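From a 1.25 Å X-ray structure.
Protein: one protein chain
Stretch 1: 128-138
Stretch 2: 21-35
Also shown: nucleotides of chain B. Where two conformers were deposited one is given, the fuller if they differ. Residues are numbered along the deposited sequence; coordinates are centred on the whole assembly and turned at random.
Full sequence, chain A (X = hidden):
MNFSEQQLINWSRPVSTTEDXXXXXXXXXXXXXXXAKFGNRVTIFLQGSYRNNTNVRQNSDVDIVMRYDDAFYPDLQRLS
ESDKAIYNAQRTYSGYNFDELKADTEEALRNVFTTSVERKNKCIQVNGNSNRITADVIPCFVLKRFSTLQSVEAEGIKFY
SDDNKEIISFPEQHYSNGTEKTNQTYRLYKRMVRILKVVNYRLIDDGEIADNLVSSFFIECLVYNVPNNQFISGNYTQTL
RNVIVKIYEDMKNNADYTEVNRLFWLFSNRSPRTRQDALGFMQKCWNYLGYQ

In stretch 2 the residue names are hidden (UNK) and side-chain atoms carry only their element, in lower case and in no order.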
# COMPACT_ATOMS: atom_id res chain seq x y z
N GLY A 128 9.37 12.93 10.65
CA GLY A 128 10.15 12.23 11.64
C GLY A 128 11.39 13.00 12.06
O GLY A 128 11.58 14.18 11.76
N ASN A 129 12.26 12.30 12.79
CA ASN A 129 13.48 12.88 13.32
C ASN A 129 14.45 11.74 13.59
O ASN A 129 14.24 10.61 13.12
CB ASN A 129 13.17 13.77 14.53
CG ASN A 129 12.53 13.01 15.66
OD1 ASN A 129 12.77 11.83 15.85
ND2 ASN A 129 11.69 13.69 16.43
N SER A 130 15.51 12.03 14.34
CA SER A 130 16.54 11.03 14.58
C SER A 130 15.98 9.78 15.23
O SER A 130 16.57 8.70 15.11
CB SER A 130 17.63 11.59 15.49
OG SER A 130 18.24 12.72 14.91
N ASN A 131 14.85 9.90 15.95
CA ASN A 131 14.32 8.79 16.73
C ASN A 131 12.96 8.27 16.26
O ASN A 131 12.43 7.35 16.88
CB ASN A 131 14.22 9.19 18.20
CG ASN A 131 15.57 9.44 18.82
OD1 ASN A 131 16.52 8.70 18.58
ND2 ASN A 131 15.67 10.50 19.62
N ARG A 132 12.40 8.81 15.18
CA ARG A 132 11.12 8.31 14.71
C ARG A 132 11.01 8.51 13.22
O ARG A 132 11.49 9.51 12.68
CB ARG A 132 9.93 8.93 15.46
CG ARG A 132 9.58 10.32 15.04
CD ARG A 132 8.30 10.88 15.77
NE ARG A 132 8.09 12.18 15.16
CZ ARG A 132 8.25 13.35 15.75
NH1 ARG A 132 8.49 13.43 17.05
NH2 ARG A 132 8.11 14.44 15.02
N ILE A 133 10.38 7.54 12.55
CA ILE A 133 10.10 7.68 11.13
C ILE A 133 9.02 8.73 10.93
O ILE A 133 8.26 9.08 11.84
CB ILE A 133 9.71 6.34 10.48
CG1 ILE A 133 8.44 5.79 11.13
CG2 ILE A 133 10.87 5.36 10.57
CD1 ILE A 133 7.96 4.49 10.48
N THR A 134 8.93 9.22 9.69
CA THR A 134 7.81 10.03 9.27
C THR A 134 6.55 9.18 9.16
O THR A 134 6.60 8.00 8.79
CB THR A 134 8.14 10.67 7.92
OG1 THR A 134 9.21 11.59 8.10
CG2 THR A 134 6.95 11.37 7.33
N ALA A 135 5.43 9.79 9.49
CA ALA A 135 4.15 9.12 9.45
C ALA A 135 3.15 9.95 8.66
O ALA A 135 3.14 11.18 8.76
CB ALA A 135 3.58 8.88 10.85
N ASP A 136 2.32 9.27 7.89
CA ASP A 136 1.15 9.85 7.27
C ASP A 136 -0.04 9.41 8.10
O ASP A 136 -0.30 8.21 8.22
CB ASP A 136 0.99 9.31 5.85
CG ASP A 136 1.96 9.95 4.88
OD1 ASP A 136 2.67 10.89 5.27
OD2 ASP A 136 1.98 9.50 3.71
N VAL A 137 -0.76 10.37 8.68
CA VAL A 137 -1.95 10.09 9.47
C VAL A 137 -3.16 10.30 8.57
O VAL A 137 -3.33 11.39 8.00
CB VAL A 137 -2.01 10.95 10.73
CG1 VAL A 137 -3.29 10.69 11.49
CG2 VAL A 137 -0.79 10.70 11.59
N ILE A 138 -4.00 9.28 8.45
CA ILE A 138 -5.12 9.28 7.52
C ILE A 138 -6.42 9.29 8.32
O ILE A 138 -6.93 8.22 8.67
CB ILE A 138 -5.05 8.07 6.57
CG1 ILE A 138 -3.70 8.04 5.86
CG2 ILE A 138 -6.18 8.13 5.57
CD1 ILE A 138 -3.26 6.68 5.46
N UNK A 21 12.56 0.18 15.84
CA UNK A 21 12.38 1.10 16.95
C UNK A 21 11.80 2.43 16.49
O UNK A 21 10.91 2.99 17.14
c UNK A 21 12.84 2.10 19.84
c UNK A 21 15.22 2.57 19.22
c UNK A 21 13.72 1.32 17.64
c UNK A 21 13.79 2.41 18.70
N UNK A 22 12.29 2.97 15.37
CA UNK A 22 11.83 4.27 14.91
C UNK A 22 10.39 4.21 14.42
O UNK A 22 9.68 5.22 14.46
c UNK A 22 12.76 4.83 13.84
c UNK A 22 14.12 5.28 14.38
c UNK A 22 15.06 5.77 13.28
c UNK A 22 14.66 7.11 12.69
n UNK A 22 15.61 7.56 11.62
N UNK A 23 9.93 3.04 13.95
CA UNK A 23 8.53 2.88 13.59
C UNK A 23 7.66 2.83 14.84
O UNK A 23 6.66 3.54 14.94
c UNK A 23 8.34 1.61 12.76
s UNK A 23 6.63 1.33 12.25
N UNK A 24 8.04 1.98 15.80
CA UNK A 24 7.33 1.92 17.07
C UNK A 24 7.23 3.30 17.71
O UNK A 24 6.17 3.69 18.20
c UNK A 24 8.14 -0.49 17.49
o UNK A 24 9.75 -0.91 19.22
c UNK A 24 8.99 -1.39 18.38
n UNK A 24 8.86 -2.70 18.18
c UNK A 24 8.06 0.95 18.01
N UNK A 25 8.33 4.06 17.70
CA UNK A 25 8.33 5.38 18.32
C UNK A 25 7.32 6.30 17.65
O UNK A 25 6.58 7.03 18.32
o UNK A 25 10.27 4.66 20.17
n UNK A 25 11.96 5.69 19.09
c UNK A 25 10.68 5.39 19.25
c UNK A 25 9.72 6.01 18.27
N UNK A 26 7.29 6.30 16.32
CA UNK A 26 6.31 7.13 15.62
C UNK A 26 4.89 6.73 16.00
O UNK A 26 4.05 7.59 16.29
c UNK A 26 6.52 7.02 14.11
N UNK A 27 4.59 5.42 15.98
CA UNK A 27 3.24 4.98 16.29
C UNK A 27 2.85 5.37 17.71
O UNK A 27 1.75 5.89 17.96
c UNK A 27 3.07 3.47 16.03
c UNK A 27 3.37 1.70 14.24
c UNK A 27 3.25 3.17 14.54
c UNK A 27 1.72 2.99 16.52
N UNK A 28 3.75 5.15 18.67
CA UNK A 28 3.46 5.48 20.06
C UNK A 28 3.18 6.97 20.23
O UNK A 28 2.18 7.36 20.86
c UNK A 28 4.63 5.06 20.95
o UNK A 28 4.76 3.63 20.88
c UNK A 28 4.43 5.50 22.40
N UNK A 29 4.06 7.82 19.70
CA UNK A 29 3.91 9.25 19.91
C UNK A 29 2.67 9.78 19.22
O UNK A 29 1.94 10.59 19.79
n UNK A 29 8.74 9.79 19.58
o UNK A 29 7.46 11.56 19.07
c UNK A 29 6.40 9.74 20.18
c UNK A 29 7.59 10.45 19.57
c UNK A 29 5.14 9.98 19.38
N UNK A 30 2.42 9.35 17.98
CA UNK A 30 1.27 9.84 17.24
C UNK A 30 -0.02 9.36 17.88
O UNK A 30 -0.98 10.12 18.01
c UNK A 30 2.48 10.36 15.15
c UNK A 30 3.01 9.91 13.84
c UNK A 30 0.06 9.63 15.06
c UNK A 30 1.39 9.46 15.75
N UNK A 31 -0.05 8.09 18.29
CA UNK A 31 -1.24 7.57 18.96
C UNK A 31 -1.59 8.40 20.19
O UNK A 31 -2.75 8.77 20.38
o UNK A 31 -0.88 5.34 18.10
c UNK A 31 -2.18 5.56 20.11
c UNK A 31 -1.02 6.10 19.31
N UNK A 32 -0.58 8.74 21.00
CA UNK A 32 -0.85 9.53 22.20
C UNK A 32 -1.44 10.89 21.83
O UNK A 32 -2.40 11.35 22.46
c UNK A 32 0.42 9.69 23.04
N UNK A 33 -0.88 11.54 20.82
CA UNK A 33 -1.39 12.85 20.40
C UNK A 33 -2.84 12.76 19.95
O UNK A 33 -3.67 13.62 20.28
c UNK A 33 -0.50 13.41 19.30
N UNK A 34 -3.19 11.71 19.19
CA UNK A 34 -4.55 11.58 18.70
C UNK A 34 -5.52 11.20 19.81
O UNK A 34 -6.63 11.74 19.88
c UNK A 34 -4.59 10.55 17.57
c UNK A 34 -3.77 9.76 15.35
c UNK A 34 -4.27 12.19 15.67
c UNK A 34 -3.77 10.92 16.33
N UNK A 35 -5.11 10.30 20.71
CA UNK A 35 -6.00 9.90 21.80
C UNK A 35 -6.30 11.08 22.71
O UNK A 35 -7.39 11.15 23.30
c UNK A 35 -5.21 7.46 21.85
c UNK A 35 -6.53 6.77 21.57
n UNK A 35 -6.31 5.60 20.73
c UNK A 35 -7.27 4.95 20.07
n UNK A 35 -8.52 5.36 20.17
c UNK A 35 -5.39 8.76 22.61
n UNK A 35 -6.97 3.92 19.30
P A B 2 -0.61 8.79 -2.35
OP1 A B 2 -2.01 9.07 -2.75
OP2 A B 2 0.44 9.80 -2.62
O5' A B 2 -0.61 8.50 -0.78
C5' A B 2 -0.66 9.56 0.17
C4' A B 2 -1.21 9.09 1.50
O4' A B 2 -2.62 8.80 1.34
C3' A B 2 -0.57 7.83 2.06
O3' A B 2 -0.51 7.89 3.48
C2' A B 2 -1.53 6.73 1.62
O2' A B 2 -1.53 5.58 2.44
C1' A B 2 -2.88 7.45 1.66
N9 A B 2 -3.83 6.92 0.68
C8 A B 2 -3.81 7.13 -0.68
N7 A B 2 -4.78 6.53 -1.32
C5 A B 2 -5.49 5.88 -0.31
C6 A B 2 -6.63 5.05 -0.33
N6 A B 2 -7.31 4.73 -1.43
N1 A B 2 -7.06 4.59 0.85
C2 A B 2 -6.40 4.89 1.97
N3 A B 2 -5.31 5.65 2.12
C4 A B 2 -4.91 6.12 0.92
O HOH W 1 13.52 9.67 10.52
O HOH W 2 16.71 10.00 11.09
O HOH W 3 11.05 11.29 18.28

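Position 21 carries four carbons, forked at the second, and makes no contact with stretch 1: leucine, at the exposed start of the helix. Position 22 has four carbons in a row ending in nitrogen, which is lysine. Its chain runs along the turn from Asn129 to Arg132, with CE 3.5 Å from Ser130 O, and NZ reaches Asn129 O through two waters.

Position 23 holds one carbon and one sulfur, so cysteine; its CB lies 3.7 Å from Ile133 CD1. Position 24 has three carbons, the third bearing an oxygen and a nitrogen: glutamine, pointing away. At 25 there are two carbons, the second bearing oxygen and nitrogen, the pattern of asparagine. Its ND2 donates to Asn131 O at 2.8 Å, nearly straight.

A lone carbon at 26 means alanine. Its CB sits 3.5 Å from Ile133 O and 3.8 Å from Ile133 CG1, so the backbone of stretch 1 can come close here. Position 27, four carbons forked at the first with one arm two carbons long, is isoleucine and faces away. Position 28, one carbon carrying an oxygen and a carbon, is threonine, out of reach.

Position 29 repeats the three-carbon amide of 24 and is glutamine, but it points toward stretch 1. Its OE1 accepts from Arg132 NH1 at 2.9 Å, at the guanidinium edge, while a water links NE2 to Asn129 OD1. Position 30 has the branching of 27, hence isoleucine. Ile30 CD1 packs 3.2 Å from Ala135 CB, and Ile30 CG2 lies 3.7 Å from Val137 CG2.

Position 31, built like 28, is threonine. Thr31 OG1 donates to Ile27 O, within the helix. Positions 32 and 33 have one carbon each, two alanines beyond reach. Position 34, four carbons forked at the second, is leucine, with CD1 4.0 Å from Val137 CG1. Position 35, three carbons, a nitrogen and a carbon carrying two more nitrogens, is arginine, making no contact.

The contact follows the helical repeat: 22, 26, 30 and 34 meet stretch 1 in sequence, with 23, 25 and 29 alongside. Its hydrogen bonds gather at the loop end, where Ile133 already packs on Cys23 and Ala26. Lys22 O, already accepting from Ala26 N, also accepts from Ile133 N at 3.1 Å, and Arg132 CA approaches that oxygen at 3.4 Å. Farther along, the strand presents Ala135 and Val137 to the helix on alternate residues, and there the contact is apolar throughout. Asp136 points away from the helix, and its OD2 lies 3.0 Å from O3' of the bound nucleotide.

Stretch 2 21-35: LKCQNAITQITAALR
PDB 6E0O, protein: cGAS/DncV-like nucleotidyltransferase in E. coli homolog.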